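Local coordinates for protein ectonucleoside triphosphate diphosphohydrolase 4 (PDB 6WG5) that belongs to the GDA1/CD39 (nucleoside phosphatase) family of the actin-ATPase clan, with mixed beta sheets packed against helices, at residues C48-V57 with V84-S93; P320-D328 with C414-R422. All coordinates share one frame; numbering follows the deposited sequence.

Contact 1: C48-V57 with V84-S93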
loop_
_atom_site.group_PDB
_atom_site.type_symbol
_atom_site.label_atom_id
_atom_site.label_comp_id
_atom_site.label_asym_id
_atom_site.label_seq_id
_atom_site.Cartn_x
_atom_site.Cartn_y
_atom_site.Cartn_z
ATOM N N CYS A 48 -5.774 -10.090 -8.776
ATOM C CA CYS A 48 -5.271 -10.296 -10.135
ATOM C C CYS A 48 -4.279 -9.182 -10.453
ATOM O O CYS A 48 -4.642 -8.133 -10.986
ATOM C CB CYS A 48 -6.416 -10.332 -11.139
ATOM S SG CYS A 48 -7.345 -11.882 -11.149
ATOM N N GLY A 49 -3.007 -9.422 -10.126
ATOM C CA GLY A 49 -1.958 -8.460 -10.385
ATOM C C GLY A 49 -1.314 -8.658 -11.747
ATOM O O GLY A 49 -1.720 -9.497 -12.550
ATOM N N SER A 50 -0.281 -7.852 -12.001
ATOM C CA SER A 50 0.431 -7.939 -13.271
ATOM C C SER A 50 1.273 -9.208 -13.341
ATOM O O SER A 50 1.198 -9.962 -14.318
ATOM C CB SER A 50 1.311 -6.704 -13.466
ATOM O OG SER A 50 0.538 -5.517 -13.469
ATOM N N SER A 51 2.080 -9.461 -12.310
ATOM C CA SER A 51 2.985 -10.603 -12.318
ATOM C C SER A 51 2.275 -11.929 -12.080
ATOM O O SER A 51 2.852 -12.980 -12.373
ATOM C CB SER A 51 4.074 -10.411 -11.259
ATOM O OG SER A 51 3.509 -10.144 -9.987
ATOM N N GLY A 52 1.053 -11.911 -11.561
ATOM C CA GLY A 52 0.347 -13.144 -11.289
ATOM C C GLY A 52 -0.964 -12.871 -10.578
ATOM O O GLY A 52 -1.446 -11.737 -10.537
ATOM N N SER A 53 -1.527 -13.940 -10.018
ATOM C CA SER A 53 -2.801 -13.867 -9.318
ATOM C C SER A 53 -2.722 -14.674 -8.033
ATOM O O SER A 53 -2.074 -15.723 -7.988
ATOM C CB SER A 53 -3.952 -14.385 -10.193
ATOM O OG SER A 53 -4.119 -13.576 -11.346
ATOM N N ARG A 54 -3.389 -14.177 -6.991
ATOM C CA ARG A 54 -3.423 -14.832 -5.693
ATOM C C ARG A 54 -4.856 -14.863 -5.186
ATOM O O ARG A 54 -5.654 -13.967 -5.475
ATOM C CB ARG A 54 -2.526 -14.114 -4.668
ATOM C CG ARG A 54 -1.194 -13.638 -5.232
ATOM C CD ARG A 54 -1.294 -12.231 -5.805
ATOM N NE ARG A 54 -0.200 -11.933 -6.725
ATOM C CZ ARG A 54 -0.006 -10.752 -7.303
ATOM N NH1 ARG A 54 -0.829 -9.741 -7.055
ATOM N NH2 ARG A 54 1.016 -10.577 -8.129
ATOM N N VAL A 55 -5.178 -15.906 -4.426
ATOM C CA VAL A 55 -6.504 -16.087 -3.849
ATOM C C VAL A 55 -6.365 -16.183 -2.338
ATOM O O VAL A 55 -5.439 -16.824 -1.829
ATOM C CB VAL A 55 -7.208 -17.337 -4.418
ATOM C CG1 VAL A 55 -6.337 -18.573 -4.239
ATOM C CG2 VAL A 55 -8.573 -17.536 -3.763
ATOM N N PHE A 56 -7.286 -15.539 -1.623
ATOM C CA PHE A 56 -7.318 -15.561 -0.167
ATOM C C PHE A 56 -8.705 -15.988 0.283
ATOM O O PHE A 56 -9.707 -15.468 -0.216
ATOM C CB PHE A 56 -6.986 -14.186 0.428
ATOM C CG PHE A 56 -5.669 -13.623 -0.025
ATOM C CD1 PHE A 56 -4.549 -13.712 0.783
ATOM C CD2 PHE A 56 -5.555 -12.994 -1.253
ATOM C CE1 PHE A 56 -3.338 -13.191 0.369
ATOM C CE2 PHE A 56 -4.347 -12.472 -1.671
ATOM C CZ PHE A 56 -3.237 -12.570 -0.859
ATOM N N VAL A 57 -8.763 -16.928 1.221
ATOM C CA VAL A 57 -10.016 -17.337 1.843
ATOM C C VAL A 57 -10.078 -16.703 3.225
ATOM O O VAL A 57 -9.178 -16.901 4.050
ATOM C CB VAL A 57 -10.138 -18.866 1.929
ATOM C CG1 VAL A 57 -11.458 -19.258 2.587
ATOM C CG2 VAL A 57 -10.031 -19.487 0.545
ATOM N N VAL A 84 -4.822 -19.845 4.236
ATOM C CA VAL A 84 -5.326 -20.453 3.009
ATOM C C VAL A 84 -5.078 -19.508 1.841
ATOM O O VAL A 84 -5.936 -18.686 1.502
ATOM C CB VAL A 84 -6.822 -20.794 3.142
ATOM C CG1 VAL A 84 -7.371 -21.366 1.838
ATOM C CG2 VAL A 84 -7.038 -21.770 4.292
ATOM N N VAL A 85 -3.910 -19.626 1.214
ATOM C CA VAL A 85 -3.524 -18.764 0.103
ATOM C C VAL A 85 -2.872 -19.616 -0.976
ATOM O O VAL A 85 -2.162 -20.583 -0.677
ATOM C CB VAL A 85 -2.566 -17.642 0.562
ATOM C CG1 VAL A 85 -2.208 -16.726 -0.603
ATOM C CG2 VAL A 85 -3.186 -16.844 1.699
ATOM N N MET A 86 -3.120 -19.257 -2.234
ATOM C CA MET A 86 -2.464 -19.876 -3.377
ATOM C C MET A 86 -2.164 -18.798 -4.408
ATOM O O MET A 86 -2.912 -17.827 -4.547
ATOM C CB MET A 86 -3.323 -20.981 -4.008
ATOM C CG MET A 86 -2.801 -21.475 -5.352
ATOM S SD MET A 86 -3.647 -22.947 -5.962
ATOM C CE MET A 86 -2.800 -24.228 -5.040
ATOM N N LYS A 87 -1.060 -18.979 -5.131
ATOM C CA LYS A 87 -0.612 -18.016 -6.124
ATOM C C LYS A 87 -0.290 -18.732 -7.427
ATOM O O LYS A 87 0.187 -19.870 -7.427
ATOM C CB LYS A 87 0.624 -17.244 -5.640
ATOM C CG LYS A 87 0.437 -16.560 -4.292
ATOM C CD LYS A 87 1.626 -15.673 -3.945
ATOM C CE LYS A 87 1.405 -14.925 -2.638
ATOM N NZ LYS A 87 2.559 -14.047 -2.295
ATOM N N ILE A 88 -0.561 -18.053 -8.544
ATOM C CA ILE A 88 -0.248 -18.568 -9.871
ATOM C C ILE A 88 0.287 -17.428 -10.728
ATOM O O ILE A 88 0.014 -16.251 -10.485
ATOM C CB ILE A 88 -1.469 -19.225 -10.557
ATOM C CG1 ILE A 88 -2.595 -18.206 -10.757
ATOM C CG2 ILE A 88 -1.954 -20.416 -9.738
ATOM C CD1 ILE A 88 -3.761 -18.732 -11.574
ATOM N N LYS A 89 1.060 -17.799 -11.744
ATOM C CA LYS A 89 1.624 -16.844 -12.691
ATOM C C LYS A 89 1.146 -17.189 -14.097
ATOM O O LYS A 89 0.628 -18.284 -14.319
ATOM C CB LYS A 89 3.152 -16.853 -12.608
ATOM C CG LYS A 89 3.714 -15.828 -11.631
ATOM C CD LYS A 89 4.805 -16.412 -10.746
ATOM C CE LYS A 89 5.324 -15.372 -9.759
ATOM N NZ LYS A 89 6.332 -15.931 -8.815
ATOM N N PRO A 90 1.325 -16.271 -15.064
ATOM C CA PRO A 90 1.973 -14.954 -15.016
ATOM C C PRO A 90 1.033 -13.763 -14.830
ATOM O O PRO A 90 1.505 -12.625 -14.845
ATOM C CB PRO A 90 2.645 -14.875 -16.383
ATOM C CG PRO A 90 1.686 -15.589 -17.284
ATOM C CD PRO A 90 1.009 -16.656 -16.451
ATOM N N GLY A 91 -0.259 -14.006 -14.671
ATOM C CA GLY A 91 -1.234 -12.946 -14.518
ATOM C C GLY A 91 -2.313 -13.012 -15.584
ATOM O O GLY A 91 -2.214 -13.731 -16.576
ATOM N N ILE A 92 -3.361 -12.231 -15.348
ATOM C CA ILE A 92 -4.519 -12.246 -16.235
ATOM C C ILE A 92 -4.336 -11.318 -17.434
ATOM O O ILE A 92 -4.919 -11.564 -18.494
ATOM C CB ILE A 92 -5.795 -11.889 -15.445
ATOM C CG1 ILE A 92 -7.015 -12.569 -16.067
ATOM C CG2 ILE A 92 -6.013 -10.372 -15.394
ATOM C CD1 ILE A 92 -8.225 -12.611 -15.149
ATOM N N SER A 93 -3.536 -10.258 -17.289
ATOM C CA SER A 93 -3.365 -9.291 -18.366
ATOM C C SER A 93 -2.762 -9.916 -19.617
ATOM O O SER A 93 -2.926 -9.363 -20.711
ATOM C CB SER A 93 -2.483 -8.133 -17.889
ATOM O OG SER A 93 -1.199 -8.593 -17.510
#
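Ser-53 N gives its hydrogen to Ile-88 O at 2.8 Å in a nearly straight bond (167° at the hydrogen), and Ser-53 O receives Ile-88 N at the same length. Two residues on, Val-55 N reaches Met-86 O at 3.0 Å, while the return bond from Met-86 N is weak. These pairs alternate with the non-hydrogen-bonded pairs Arg-54/Lys-87 and Phe-56/Val-85. On the latter, Val-85 CG2 lies 3.5 Å from Phe-56 CD1, obliquely to the ring. Its other methyl, CG1, anti to the backbone N (chi1 -178°), lies 4.3 Å from the Phe-56 ring centroid, an off-centre CH-pi contact. The two strands are antiparallel neighbours in a mixed sheet, and 48-57 starts at the end of strand 40-48 and runs through the tight turn into strand 53-61, where actin-clan relatives commonly carry a phosphate-binding loop. On the same face as Phe-56, the aliphatic parts of Arg-54 and Lys-87 meet, CG to CG at 3.5 Å. Asp-47 takes Arg-54 NH1 in a salt bridge, and Gly-52 O lies over one guanidinium face. On the other face, Met-86 and Ile-88 pack on Leu-109 of helix 107-116. Past the cis peptide before Pro-90, Ile-92 CD1 comes to 4.2 Å from Cys-48 SG.

Contact 2: P320-D328 with C414-R422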
loop_
_atom_site.group_PDB
_atom_site.type_symbol
_atom_site.label_atom_id
_atom_site.label_comp_id
_atom_site.label_asym_id
_atom_site.label_seq_id
_atom_site.Cartn_x
_atom_site.Cartn_y
_atom_site.Cartn_z
ATOM N N PRO A 320 27.547 12.393 -5.924
ATOM C CA PRO A 320 27.456 12.335 -4.457
ATOM C C PRO A 320 26.443 11.325 -3.956
ATOM O O PRO A 320 26.467 10.989 -2.764
ATOM C CB PRO A 320 27.046 13.762 -4.078
ATOM C CG PRO A 320 26.277 14.246 -5.261
ATOM C CD PRO A 320 26.936 13.623 -6.463
ATOM N N CYS A 321 25.561 10.834 -4.823
ATOM C CA CYS A 321 24.533 9.876 -4.452
ATOM C C CYS A 321 25.012 8.432 -4.531
ATOM O O CYS A 321 24.193 7.513 -4.424
ATOM C CB CYS A 321 23.306 10.064 -5.345
ATOM S SG CYS A 321 22.469 11.649 -5.110
ATOM N N LEU A 322 26.311 8.209 -4.722
ATOM C CA LEU A 322 26.868 6.868 -4.735
ATOM C C LEU A 322 27.878 6.709 -3.605
ATOM O O LEU A 322 28.493 7.691 -3.177
ATOM C CB LEU A 322 27.554 6.554 -6.073
ATOM C CG LEU A 322 26.625 6.223 -7.242
ATOM C CD1 LEU A 322 27.414 6.150 -8.538
ATOM C CD2 LEU A 322 25.879 4.915 -6.999
ATOM N N PRO A 323 28.068 5.489 -3.100
ATOM C CA PRO A 323 29.056 5.282 -2.035
ATOM C C PRO A 323 30.437 5.765 -2.453
ATOM O O PRO A 323 30.781 5.786 -3.636
ATOM C CB PRO A 323 29.037 3.765 -1.820
ATOM C CG PRO A 323 27.730 3.315 -2.345
ATOM C CD PRO A 323 27.377 4.242 -3.464
ATOM N N LEU A 324 31.232 6.148 -1.459
ATOM C CA LEU A 324 32.557 6.688 -1.727
ATOM C C LEU A 324 33.413 5.683 -2.489
ATOM O O LEU A 324 33.551 4.526 -2.080
ATOM C CB LEU A 324 33.236 7.068 -0.411
ATOM C CG LEU A 324 34.647 7.651 -0.517
ATOM C CD1 LEU A 324 34.611 9.052 -1.110
ATOM C CD2 LEU A 324 35.302 7.665 0.850
ATOM N N ASP A 325 33.983 6.134 -3.607
ATOM C CA ASP A 325 34.986 5.422 -4.407
ATOM C C ASP A 325 34.411 4.284 -5.239
ATOM O O ASP A 325 35.190 3.554 -5.875
ATOM C CB ASP A 325 36.124 4.861 -3.545
ATOM C CG ASP A 325 37.040 5.945 -3.011
ATOM O OD1 ASP A 325 37.053 7.056 -3.584
ATOM O OD2 ASP A 325 37.757 5.682 -2.021
ATOM N N ILE A 326 33.091 4.096 -5.269
ATOM C CA ILE A 326 32.513 3.118 -6.181
ATOM C C ILE A 326 32.613 3.644 -7.607
ATOM O O ILE A 326 32.497 4.849 -7.862
ATOM C CB ILE A 326 31.050 2.802 -5.819
ATOM C CG1 ILE A 326 30.574 1.568 -6.590
ATOM C CG2 ILE A 326 30.145 3.990 -6.142
ATOM C CD1 ILE A 326 29.185 1.087 -6.202
ATOM N N LYS A 327 32.822 2.733 -8.549
ATOM C CA LYS A 327 32.873 3.070 -9.965
ATOM C C LYS A 327 31.648 2.478 -10.651
ATOM O O LYS A 327 31.446 1.260 -10.631
ATOM C CB LYS A 327 34.170 2.564 -10.595
ATOM C CG LYS A 327 35.403 3.236 -10.004
ATOM C CD LYS A 327 36.699 2.680 -10.561
ATOM C CE LYS A 327 37.896 3.337 -9.890
ATOM N NZ LYS A 327 39.186 2.985 -10.545
ATOM N N ASP A 328 30.829 3.349 -11.235
ATOM C CA ASP A 328 29.600 2.970 -11.914
ATOM C C ASP A 328 29.613 3.594 -13.301
ATOM O O ASP A 328 30.439 4.459 -13.606
ATOM C CB ASP A 328 28.365 3.423 -11.115
ATOM C CG ASP A 328 27.076 2.788 -11.609
ATOM O OD1 ASP A 328 27.134 1.676 -12.175
ATOM O OD2 ASP A 328 26.001 3.401 -11.422
ATOM N N CYS A 414 27.273 6.411 3.682
ATOM C CA CYS A 414 27.674 6.921 2.375
ATOM C C CYS A 414 29.148 7.301 2.346
ATOM O O CYS A 414 29.823 7.105 1.330
ATOM C CB CYS A 414 26.800 8.117 1.997
ATOM S SG CYS A 414 25.093 7.617 1.791
ATOM N N ALA A 415 29.664 7.842 3.446
ATOM C CA ALA A 415 31.057 8.257 3.507
ATOM C C ALA A 415 32.022 7.090 3.683
ATOM O O ALA A 415 33.233 7.319 3.756
ATOM C CB ALA A 415 31.250 9.260 4.647
ATOM N N THR A 416 31.524 5.857 3.751
ATOM C CA THR A 416 32.371 4.684 3.917
ATOM C C THR A 416 32.840 4.196 2.553
ATOM O O THR A 416 32.036 4.064 1.626
ATOM C CB THR A 416 31.613 3.572 4.646
ATOM O OG1 THR A 416 31.153 4.055 5.913
ATOM C CG2 THR A 416 32.508 2.354 4.868
ATOM N N LYS A 417 34.141 3.926 2.437
ATOM C CA LYS A 417 34.699 3.443 1.179
ATOM C C LYS A 417 33.929 2.228 0.683
ATOM O O LYS A 417 33.537 1.357 1.464
ATOM C CB LYS A 417 36.172 3.074 1.348
ATOM C CG LYS A 417 37.092 4.235 1.660
ATOM C CD LYS A 417 38.527 3.742 1.756
ATOM C CE LYS A 417 39.355 4.574 2.719
ATOM N NZ LYS A 417 40.494 3.782 3.266
ATOM N N TRP A 418 33.728 2.172 -0.635
ATOM C CA TRP A 418 33.001 1.057 -1.233
ATOM C C TRP A 418 33.632 -0.282 -0.865
ATOM O O TRP A 418 32.922 -1.264 -0.621
ATOM C CB TRP A 418 32.953 1.231 -2.750
ATOM C CG TRP A 418 32.287 0.106 -3.474
ATOM C CD1 TRP A 418 32.861 -0.744 -4.373
ATOM C CD2 TRP A 418 30.916 -0.297 -3.362
ATOM N NE1 TRP A 418 31.934 -1.648 -4.830
ATOM C CE2 TRP A 418 30.731 -1.395 -4.223
ATOM C CE3 TRP A 418 29.828 0.165 -2.615
ATOM C CZ2 TRP A 418 29.502 -2.040 -4.360
ATOM C CZ3 TRP A 418 28.608 -0.475 -2.752
ATOM C CH2 TRP A 418 28.456 -1.566 -3.619
ATOM N N SER A 419 34.964 -0.341 -0.814
ATOM C CA SER A 419 35.632 -1.601 -0.504
ATOM C C SER A 419 35.315 -2.060 0.913
ATOM O O SER A 419 35.146 -3.258 1.163
ATOM C CB SER A 419 37.141 -1.454 -0.697
ATOM O OG SER A 419 37.659 -0.417 0.115
ATOM N N ILE A 420 35.233 -1.121 1.858
ATOM C CA ILE A 420 34.870 -1.470 3.228
ATOM C C ILE A 420 33.436 -1.984 3.279
ATOM O O ILE A 420 33.161 -3.046 3.850
ATOM C CB ILE A 420 35.074 -0.259 4.157
ATOM C CG1 ILE A 420 36.556 0.134 4.187
ATOM C CG2 ILE A 420 34.567 -0.568 5.565
ATOM C CD1 ILE A 420 36.832 1.448 4.887
ATOM N N LEU A 421 32.499 -1.232 2.697
ATOM C CA LEU A 421 31.123 -1.706 2.598
ATOM C C LEU A 421 31.072 -3.077 1.941
ATOM O O LEU A 421 30.384 -3.989 2.415
ATOM C CB LEU A 421 30.279 -0.708 1.800
ATOM C CG LEU A 421 30.100 0.689 2.392
ATOM C CD1 LEU A 421 29.321 1.563 1.424
ATOM C CD2 LEU A 421 29.397 0.616 3.741
ATOM N N ARG A 422 31.805 -3.235 0.840
ATOM C CA ARG A 422 31.816 -4.504 0.126
ATOM C C ARG A 422 32.363 -5.624 1.003
ATOM O O ARG A 422 31.833 -6.743 1.000
ATOM C CB ARG A 422 32.646 -4.356 -1.148
ATOM C CG ARG A 422 32.505 -5.494 -2.127
ATOM C CD ARG A 422 31.150 -5.489 -2.798
ATOM N NE ARG A 422 31.091 -6.513 -3.834
ATOM C CZ ARG A 422 30.973 -7.814 -3.591
ATOM N NH1 ARG A 422 30.900 -8.255 -2.339
ATOM N NH2 ARG A 422 30.931 -8.675 -4.598
#
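Ile-326 lays its side chain over one face of the Trp-418 indole. Its CB starts 3.8 Å from Trp-418 CG, at the root of the ring system. CG1, anti to the backbone N (chi1 -168°), carries the chain over the bond shared by the two rings and comes to 3.7 Å from Trp-418 CD2. The tip, CD1, settles above the six-membered ring, 3.4 Å from its centroid and only 7° off the ring normal, a CH-pi contact over the face. Pro-323 meets the same ring obliquely, its CB 3.8 Å from Trp-418 CE3; that CB also touches Leu-421 CD1, one helical turn further on. Pro-323 to Ile-326 form a type II beta turn, with Asp-325 at positive phi and Ile-326 N bonded back to Pro-323 O. This turn leads into strand 327-332 and packs against the start of helix 418-427, whose N-cap is Lys-417. Leu-324, inside the turn, uses both of its backbone polar groups across the contact: its O accepts Trp-418 N at 2.8 Å, taking up an N-H of the first helical turn, and its N donates to Cys-414 O at 3.3 Å. The Leu-324 side chain runs alongside that of Lys-417, and its CD2 lies 3.6 Å from Ala-415 O. Helix 436-456 touches both main partners, Lys-440 packing on Ile-326 and Leu-439 on Trp-418. Cys-443 of that helix holds Cys-414 by a disulfide, while Cys-321, ahead of the turn, is bonded to Cys-348.

In the fold
Reading from the N terminus, the chain first completes contact 1, where 84-93 returns to 48-57 after 26 intervening residues that hold short strand but no helix. This closes a local loop within the mixed sheet that also includes strands 40-48 and 127-131. Contact 2 opens much later and spans 85 residues, including strand 335-341, helix 345-352 and most of helix 403-414; it joins the three-stranded sheet of 317-319, 327-332 and 335-341 to the start of helix 418-427. The contacts follow in series, neither nested nor crossed. Their centres lie 39 Å apart and their nearest atoms about 26 Å, so contact 1 works within its own sheet and contact 2 at a distant sheet-helix junction.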